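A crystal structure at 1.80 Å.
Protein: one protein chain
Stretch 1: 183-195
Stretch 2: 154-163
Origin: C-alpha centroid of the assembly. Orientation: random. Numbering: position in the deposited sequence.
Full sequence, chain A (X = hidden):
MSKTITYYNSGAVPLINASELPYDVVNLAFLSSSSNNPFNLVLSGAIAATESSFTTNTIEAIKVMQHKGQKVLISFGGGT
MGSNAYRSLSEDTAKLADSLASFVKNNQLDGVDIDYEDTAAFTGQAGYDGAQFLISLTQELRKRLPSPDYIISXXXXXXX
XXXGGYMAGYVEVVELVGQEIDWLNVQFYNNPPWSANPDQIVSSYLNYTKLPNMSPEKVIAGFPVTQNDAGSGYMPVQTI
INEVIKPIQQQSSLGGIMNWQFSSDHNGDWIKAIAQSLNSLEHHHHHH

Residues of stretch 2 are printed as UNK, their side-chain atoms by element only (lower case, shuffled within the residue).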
ATOM      1  N   TRP A 183      -3.578   6.173   5.592  1.00 14.01           N
ATOM      2  CA  TRP A 183      -2.378   6.717   4.962  1.00 12.31           C
ATOM      3  C   TRP A 183      -2.270   6.194   3.537  1.00 13.06           C
ATOM      4  O   TRP A 183      -2.979   5.272   3.129  1.00 12.56           O
ATOM      5  CB  TRP A 183      -1.109   6.376   5.746  1.00 12.56           C
ATOM      6  CG  TRP A 183      -0.870   4.914   5.934  1.00 14.40           C
ATOM      7  CD1 TRP A 183      -0.319   4.044   5.027  1.00 13.59           C
ATOM      8  CD2 TRP A 183      -1.144   4.147   7.108  1.00 14.92           C
ATOM      9  NE1 TRP A 183      -0.254   2.787   5.566  1.00 13.08           N
ATOM     10  CE2 TRP A 183      -0.757   2.820   6.841  1.00 14.81           C
ATOM     11  CE3 TRP A 183      -1.682   4.451   8.363  1.00 16.92           C
ATOM     12  CZ2 TRP A 183      -0.886   1.804   7.781  1.00 15.50           C
ATOM     13  CZ3 TRP A 183      -1.812   3.436   9.294  1.00 17.70           C
ATOM     14  CH2 TRP A 183      -1.427   2.130   8.998  1.00 15.37           C
ATOM     15  N   LEU A 184      -1.359   6.805   2.790  1.00 10.73           N
ATOM     16  CA  LEU A 184      -1.041   6.431   1.419  1.00 10.90           C
ATOM     17  C   LEU A 184       0.366   5.861   1.387  1.00 10.98           C
ATOM     18  O   LEU A 184       1.301   6.508   1.865  1.00 12.02           O
ATOM     19  CB  LEU A 184      -1.100   7.642   0.491  1.00  9.64           C
ATOM     20  CG  LEU A 184      -2.390   8.450   0.424  1.00  9.51           C
ATOM     21  CD1 LEU A 184      -2.207   9.627  -0.547  1.00 11.83           C
ATOM     22  CD2 LEU A 184      -3.561   7.547  -0.000  1.00 11.02           C
ATOM     23  N   ASN A 185       0.516   4.666   0.817  1.00  8.95           N
ATOM     24  CA  ASN A 185       1.843   4.085   0.580  1.00  9.26           C
ATOM     25  C   ASN A 185       2.274   4.516  -0.816  1.00  9.59           C
ATOM     26  O   ASN A 185       1.983   3.836  -1.800  1.00  9.91           O
ATOM     27  CB  ASN A 185       1.799   2.565   0.691  1.00  9.39           C
ATOM     28  CG  ASN A 185       1.418   2.080   2.088  1.00  9.14           C
ATOM     29  OD1 ASN A 185       1.973   2.529   3.091  1.00 10.41           O
ATOM     30  ND2 ASN A 185       0.468   1.145   2.149  1.00  9.73           N
ATOM     31  N   VAL A 186       2.950   5.666  -0.919  1.00  7.89           N
ATOM     32  CA  VAL A 186       3.318   6.200  -2.231  1.00 10.46           C
ATOM     33  C   VAL A 186       4.490   5.398  -2.795  1.00 14.58           C
ATOM     34  O   VAL A 186       5.539   5.272  -2.156  1.00 11.38           O
ATOM     35  CB  VAL A 186       3.670   7.694  -2.151  1.00 11.89           C
ATOM     36  CG1 VAL A 186       3.963   8.230  -3.548  1.00  9.40           C
ATOM     37  CG2 VAL A 186       2.540   8.488  -1.478  1.00 10.62           C
ATOM     38  N   GLN A 187       4.323   4.868  -4.009  1.00 13.18           N
ATOM     39  CA  GLN A 187       5.348   4.034  -4.638  1.00 10.76           C
ATOM     40  C   GLN A 187       6.309   4.922  -5.416  1.00 12.64           C
ATOM     41  O   GLN A 187       6.117   5.196  -6.602  1.00 12.77           O
ATOM     42  CB  GLN A 187       4.716   2.993  -5.555  1.00 10.94           C
ATOM     43  CG  GLN A 187       3.590   2.199  -4.930  1.00 10.57           C
ATOM     44  CD  GLN A 187       3.109   1.077  -5.836  1.00 14.17           C
ATOM     45  OE1 GLN A 187       3.867   0.573  -6.666  1.00 12.24           O
ATOM     46  NE2 GLN A 187       1.841   0.675  -5.675  1.00 11.92           N
ATOM     47  N   PHE A 188       7.382   5.355  -4.754  1.00 11.38           N
ATOM     48  CA  PHE A 188       8.372   6.159  -5.451  1.00 11.08           C
ATOM     49  C   PHE A 188       9.325   5.261  -6.235  1.00 13.22           C
ATOM     50  O   PHE A 188      10.549   5.341  -6.075  1.00 14.57           O
ATOM     51  CB  PHE A 188       9.132   7.055  -4.464  1.00 13.86           C
ATOM     52  CG  PHE A 188       8.308   8.208  -3.939  1.00 13.61           C
ATOM     53  CD1 PHE A 188       7.956   9.264  -4.773  1.00 12.20           C
ATOM     54  CD2 PHE A 188       7.860   8.224  -2.617  1.00 12.85           C
ATOM     55  CE1 PHE A 188       7.202  10.322  -4.303  1.00 10.66           C
ATOM     56  CE2 PHE A 188       7.105   9.292  -2.134  1.00 12.83           C
ATOM     57  CZ  PHE A 188       6.771  10.342  -2.984  1.00 12.67           C
ATOM     58  N   TYR A 189       8.769   4.412  -7.090  1.00 12.74           N
ATOM     59  CA  TYR A 189       9.556   3.544  -7.954  1.00 14.96           C
ATOM     60  C   TYR A 189       8.680   3.153  -9.134  1.00 14.82           C
ATOM     61  O   TYR A 189       7.469   3.381  -9.134  1.00 14.71           O
ATOM     62  CB  TYR A 189      10.078   2.315  -7.202  1.00 14.28           C
ATOM     63  CG  TYR A 189       9.045   1.621  -6.355  1.00 13.65           C
ATOM     64  CD1 TYR A 189       8.817   2.018  -5.041  1.00 13.75           C
ATOM     65  CD2 TYR A 189       8.288   0.573  -6.865  1.00 14.31           C
ATOM     66  CE1 TYR A 189       7.865   1.389  -4.257  1.00 10.05           C
ATOM     67  CE2 TYR A 189       7.342  -0.067  -6.088  1.00 11.64           C
ATOM     68  CZ  TYR A 189       7.135   0.337  -4.785  1.00 13.61           C
ATOM     69  OH  TYR A 189       6.180  -0.297  -4.004  1.00 11.09           O
ATOM     70  N   ASN A 190       9.323   2.605 -10.168  1.00 16.37           N
ATOM     71  CA  ASN A 190       8.653   2.281 -11.431  1.00 18.15           C
ATOM     72  C   ASN A 190       7.967   3.494 -12.035  1.00 18.16           C
ATOM     73  O   ASN A 190       7.006   3.354 -12.797  1.00 16.26           O
ATOM     74  CB  ASN A 190       7.635   1.150 -11.265  1.00 16.58           C
ATOM     75  CG  ASN A 190       8.268  -0.139 -10.788  1.00 19.07           C
ATOM     76  OD1 ASN A 190       9.434  -0.417 -11.089  1.00 20.72           O
ATOM     77  ND2 ASN A 190       7.504  -0.938 -10.046  1.00 17.56           N
ATOM     78  N   ASN A 191       8.447   4.690 -11.703  1.00 15.64           N
ATOM     79  CA  ASN A 191       7.780   5.926 -12.112  1.00 16.68           C
ATOM     80  C   ASN A 191       8.809   7.013 -12.300  1.00 14.33           C
ATOM     81  O   ASN A 191       9.115   7.770 -11.370  1.00 14.63           O
ATOM     82  CB  ASN A 191       6.735   6.372 -11.092  1.00 14.94           C
ATOM     83  CG  ASN A 191       5.419   5.670 -11.268  1.00 16.76           C
ATOM     84  OD1 ASN A 191       4.625   6.039 -12.137  1.00 16.31           O
ATOM     85  ND2 ASN A 191       5.160   4.665 -10.433  1.00 15.72           N
ATOM     86  N   PRO A 192       9.350   7.149 -13.508  1.00 18.53           N
ATOM     87  CA  PRO A 192      10.126   8.347 -13.837  1.00 17.86           C
ATOM     88  C   PRO A 192       9.186   9.547 -13.891  1.00 15.89           C
ATOM     89  O   PRO A 192       8.029   9.379 -14.267  1.00 21.72           O
ATOM     90  CB  PRO A 192      10.702   8.029 -15.222  1.00 23.06           C
ATOM     91  CG  PRO A 192      10.490   6.559 -15.424  1.00 19.94           C
ATOM     92  CD  PRO A 192       9.252   6.222 -14.643  1.00 18.96           C
ATOM     93  N   PRO A 193       9.665  10.743 -13.553  1.00 20.01           N
ATOM     94  CA  PRO A 193      11.036  11.092 -13.164  1.00 18.42           C
ATOM     95  C   PRO A 193      11.299  11.028 -11.663  1.00 16.58           C
ATOM     96  O   PRO A 193      12.324  11.537 -11.201  1.00 18.70           O
ATOM     97  CB  PRO A 193      11.168  12.526 -13.660  1.00 20.34           C
ATOM     98  CG  PRO A 193       9.793  13.082 -13.483  1.00 19.72           C
ATOM     99  CD  PRO A 193       8.839  11.945 -13.775  1.00 18.77           C
ATOM    100  N   TRP A 194      10.397  10.407 -10.904  1.00 17.45           N
ATOM    101  CA  TRP A 194      10.635  10.248  -9.473  1.00 16.66           C
ATOM    102  C   TRP A 194      11.666   9.168  -9.174  1.00 13.38           C
ATOM    103  O   TRP A 194      12.409   9.289  -8.200  1.00 14.72           O
ATOM    104  CB  TRP A 194       9.337   9.906  -8.742  1.00 13.11           C
ATOM    105  CG  TRP A 194       8.357  10.997  -8.791  1.00 14.43           C
ATOM    106  CD1 TRP A 194       8.214  12.009  -7.896  1.00 14.87           C
ATOM    107  CD2 TRP A 194       7.361  11.192  -9.790  1.00 16.55           C
ATOM    108  NE1 TRP A 194       7.180  12.831  -8.274  1.00 15.99           N
ATOM    109  CE2 TRP A 194       6.643  12.352  -9.440  1.00 15.05           C
ATOM    110  CE3 TRP A 194       7.006  10.498 -10.952  1.00 16.15           C
ATOM    111  CZ2 TRP A 194       5.595  12.843 -10.212  1.00 14.93           C
ATOM    112  CZ3 TRP A 194       5.959  10.987 -11.719  1.00 16.13           C
ATOM    113  CH2 TRP A 194       5.265  12.142 -11.340  1.00 15.97           C
ATOM    114  N   SER A 195      11.691   8.095  -9.963  1.00 14.24           N
ATOM    115  CA  SER A 195      12.545   6.945  -9.669  1.00 14.51           C
ATOM    116  C   SER A 195      13.996   7.366  -9.501  1.00 15.30           C
ATOM    117  O   SER A 195      14.581   7.981 -10.397  1.00 17.97           O
ATOM    118  CB  SER A 195      12.426   5.905 -10.784  1.00 16.60           C
ATOM    119  OG  SER A 195      11.218   5.162 -10.687  1.00 13.89           O
ATOM    120  N   UNK A 154      -4.151   3.056   0.996  1.00  9.64           N
ATOM    121  CA  UNK A 154      -4.026   2.920  -0.451  1.00  9.46           C
ATOM    122  C   UNK A 154      -2.548   3.010  -0.801  1.00  9.12           C
ATOM    123  O   UNK A 154      -1.750   3.500  -0.005  1.00 10.50           O
ATOM    124  n   UNK A 154      -8.360   3.998  -0.432  1.00 12.39           N
ATOM    125  n   UNK A 154      -7.104   3.807  -2.157  1.00 10.54           N
ATOM    126  c   UNK A 154      -7.063   4.100   0.006  1.00 10.37           C
ATOM    127  c   UNK A 154      -8.359   3.834  -1.743  1.00 12.99           C
ATOM    128  c   UNK A 154      -4.778   4.019  -1.220  1.00  7.95           C
ATOM    129  c   UNK A 154      -6.265   3.971  -1.078  1.00  9.45           C
ATOM    130  N   UNK A 155      -2.188   2.590  -2.016  1.00  8.39           N
ATOM    131  CA  UNK A 155      -0.782   2.557  -2.444  1.00  9.38           C
ATOM    132  C   UNK A 155      -0.614   3.234  -3.800  1.00 10.31           C
ATOM    133  O   UNK A 155      -0.233   2.592  -4.790  1.00 11.20           O
ATOM    134  c   UNK A 155      -0.251   1.122  -2.481  1.00  9.79           C
ATOM    135  N   UNK A 156      -0.867   4.539  -3.875  1.00  9.93           N
ATOM    136  CA  UNK A 156      -0.811   5.227  -5.166  1.00  8.26           C
ATOM    137  C   UNK A 156       0.609   5.439  -5.662  1.00 10.67           C
ATOM    138  O   UNK A 156       1.583   5.467  -4.905  1.00 10.23           O
ATOM    139  c   UNK A 156      -1.481   6.570  -4.873  1.00  8.90           C
ATOM    140  c   UNK A 156      -1.184   6.804  -3.432  1.00  8.06           C
ATOM    141  c   UNK A 156      -1.265   5.456  -2.791  1.00  8.87           C
ATOM    142  N   UNK A 157       0.704   5.605  -6.946  1.00  9.88           N
ATOM    143  CA  UNK A 157       1.930   6.034  -7.598  1.00 13.83           C
ATOM    144  C   UNK A 157       1.940   7.552  -7.738  1.00 11.34           C
ATOM    145  O   UNK A 157       0.883   8.190  -7.702  1.00 12.14           O
ATOM    146  c   UNK A 157       2.047   5.355  -8.956  1.00 13.85           C
ATOM    147  c   UNK A 157       2.189   3.848  -8.806  1.00 14.24           C
ATOM    148  o   UNK A 157       2.645   3.202 -11.055  1.00 17.40           O
ATOM    149  c   UNK A 157       1.895   3.108 -10.081  1.00 14.81           C
ATOM    150  n   UNK A 157       0.797   2.366 -10.087  1.00 16.41           N
ATOM    151  N   UNK A 158       3.119   8.161  -7.858  1.00 12.91           N
ATOM    152  CA  UNK A 158       3.221   9.624  -7.781  1.00 11.68           C
ATOM    153  C   UNK A 158       2.323  10.343  -8.779  1.00 11.43           C
ATOM    154  O   UNK A 158       1.714  11.357  -8.412  1.00 12.61           O
ATOM    155  c   UNK A 158       5.392   8.690  -7.480  1.00 13.56           C
ATOM    156  c   UNK A 158       4.451   7.522  -7.782  1.00 12.98           C
ATOM    157  c   UNK A 158       4.709   9.888  -8.065  1.00 14.16           C
ATOM    158  N   UNK A 159       2.208   9.888 -10.038  1.00 12.17           N
ATOM    159  CA  UNK A 159       1.345  10.644 -10.972  1.00 13.36           C
ATOM    160  C   UNK A 159      -0.086  10.773 -10.489  1.00 15.06           C
ATOM    161  O   UNK A 159      -0.768  11.747 -10.838  1.00 13.72           O
ATOM    162  c   UNK A 159       2.755   9.159 -12.207  1.00 17.90           C
ATOM    163  c   UNK A 159       1.429   9.835 -12.272  1.00 15.95           C
ATOM    164  c   UNK A 159       2.926   8.806 -10.746  1.00 15.03           C
ATOM    165  N   UNK A 160      -0.550   9.825  -9.676  1.00 13.97           N
ATOM    166  CA  UNK A 160      -1.916   9.863  -9.172  1.00 13.50           C
ATOM    167  C   UNK A 160      -2.170  11.064  -8.272  1.00 14.61           C
ATOM    168  O   UNK A 160      -3.337  11.431  -8.070  1.00 14.79           O
ATOM    169  o   UNK A 160      -2.083   3.598 -11.068  1.00 12.62           O
ATOM    170  c   UNK A 160      -2.101   4.828 -10.456  1.00 12.55           C
ATOM    171  c   UNK A 160      -2.224   8.598  -8.384  1.00 10.86           C
ATOM    172  c   UNK A 160      -1.918   5.996 -11.178  1.00 13.12           C
ATOM    173  c   UNK A 160      -2.348   6.088  -8.456  1.00  9.87           C
ATOM    174  c   UNK A 160      -2.324   4.875  -9.104  1.00 11.31           C
ATOM    175  c   UNK A 160      -1.950   7.225 -10.517  1.00 14.49           C
ATOM    176  c   UNK A 160      -2.176   7.283  -9.140  1.00 12.55           C
ATOM    177  N   UNK A 161      -1.114  11.659  -7.716  1.00 12.29           N
ATOM    178  CA  UNK A 161      -1.200  12.697  -6.693  1.00 12.76           C
ATOM    179  C   UNK A 161      -0.723  14.063  -7.185  1.00 16.16           C
ATOM    180  O   UNK A 161      -0.630  15.007  -6.391  1.00 14.92           O
ATOM    181  c   UNK A 161       0.112  10.417  -3.823  1.00 14.90           C
ATOM    182  c   UNK A 161      -0.941  11.067  -4.707  1.00 12.58           C
ATOM    183  c   UNK A 161      -0.385  12.278  -5.467  1.00 14.78           C
ATOM    184  c   UNK A 161      -2.149  11.465  -3.884  1.00 15.70           C
ATOM    185  N   UNK A 162      -0.430  14.191  -8.469  1.00 14.97           N
ATOM    186  CA  UNK A 162       0.095  15.425  -9.037  1.00 19.27           C
ATOM    187  C   UNK A 162      -1.072  16.351  -9.366  1.00 20.52           C
ATOM    188  O   UNK A 162      -1.815  16.111 -10.325  1.00 24.01           O
ATOM    189  o   UNK A 162       3.402  16.525  -9.884  1.00 27.54           O
ATOM    190  c   UNK A 162       2.275  14.447  -9.924  1.00 18.82           C
ATOM    191  c   UNK A 162       3.238  15.433  -9.300  1.00 23.46           C
ATOM    192  o   UNK A 162       3.817  15.137  -8.230  1.00 21.63           O
ATOM    193  c   UNK A 162       0.934  15.105 -10.270  1.00 19.22           C
ATOM    194  N   UNK A 163      -1.248  17.388  -8.550  1.00 18.82           N
ATOM    195  CA  UNK A 163      -2.262  18.412  -8.797  1.00 24.65           C
ATOM    196  C   UNK A 163      -2.238  18.859 -10.249  1.00 23.42           C
ATOM    197  O   UNK A 163      -1.184  19.225 -10.778  1.00 22.32           O
ATOM    198  c   UNK A 163      -2.027  19.608  -7.873  1.00 24.13           C
ATOM    199  c   UNK A 163      -4.386  20.344  -7.274  1.00 27.75           C
ATOM    200  o   UNK A 163      -5.433  20.195  -7.913  1.00 28.28           O
ATOM    201  n   UNK A 163      -4.331  20.224  -5.954  1.00 24.85           N
ATOM    202  c   UNK A 163      -3.080  20.706  -7.973  1.00 29.38           C
TER
HETATM  203  O   HOH W   1       2.078   5.280 -12.947  1.00 37.93           O

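Position 154 has one carbon leading to a five-membered ring of three carbons and two nitrogens. Its CB lies 3.9 Å from CD2 of Leu184, on the same face of the sheet. This is histidine. The backbone of His154 forms a parallel bridge with Leu184: its N donates to O of Trp183 (3.3 Å), and its O accepts from N of Asn185 (2.7 Å).

Position 155 has a single side-chain carbon. This CB is 4.0 Å from CB of Asn185. The residue is alanine. O of Ala155 accepts a hydrogen bond from NE2 of Gln187 (3.0 Å).

Position 156 has three carbons closing a ring onto the backbone N. One ring carbon is 3.9 Å from CB of Leu184. This is proline. Without an amide hydrogen it cannot donate from its N, but O of Pro156 accepts from N of Gln187 (2.9 Å).

Position 157 has three carbons in a row, the third carrying one oxygen and one nitrogen. The oxygen lies near ND2 of Asn191. This is glutamine. OE1 of Gln157 accepts from ND2 of Asn191 (3.0 Å). Water 1 donates to OE1 of Gln157 (2.9 Å) and to OD1 of Asn191 (2.8 Å), so it links the two amides a second time.

Position 158 again closes three carbons onto the backbone N. The ring packs on Trp194 and Phe188. This is proline. CB of Pro158 sits over the six-membered ring of Trp194, 3.5 Å from its centroid, in a CH-pi contact. CG of Pro158 is 3.8 Å from CD1 of Phe188.

Position 159 repeats the closed three-carbon ring, which packs on Trp194. It is also proline. CG of Pro159 is 3.7 Å from CZ3 of Trp194.

Position 160 has one carbon and a six-carbon ring bearing an oxygen. It makes no contact with stretch 1. This is tyrosine.

Position 161 has four carbons, forked at the second. The fork packs on Leu184 and Val186. This is leucine. CD2 of Leu161 meets CD1 of Leu184 at 3.8 Å, and its CD1 meets CG2 of Val186 at 3.9 Å.

Position 162 has three carbons, the third carrying two oxygens. One oxygen lies near CZ2 of Trp194. This is glutamate. OE2 of Glu162 lies at the edge of the Trp194 ring, 3.5 Å from CZ2.

Position 163 has three carbons ending in one oxygen and one nitrogen. It is out of reach of stretch 1. This is glutamine.

The contact begins as backbone pairing along the strand. Beyond it, Pro158 and Leu161 pack against apolar side chains, while Asn191 and Gln157 join through their amides and the water.

Stretch 2, residues 154-163: HAPQPPYLEQ
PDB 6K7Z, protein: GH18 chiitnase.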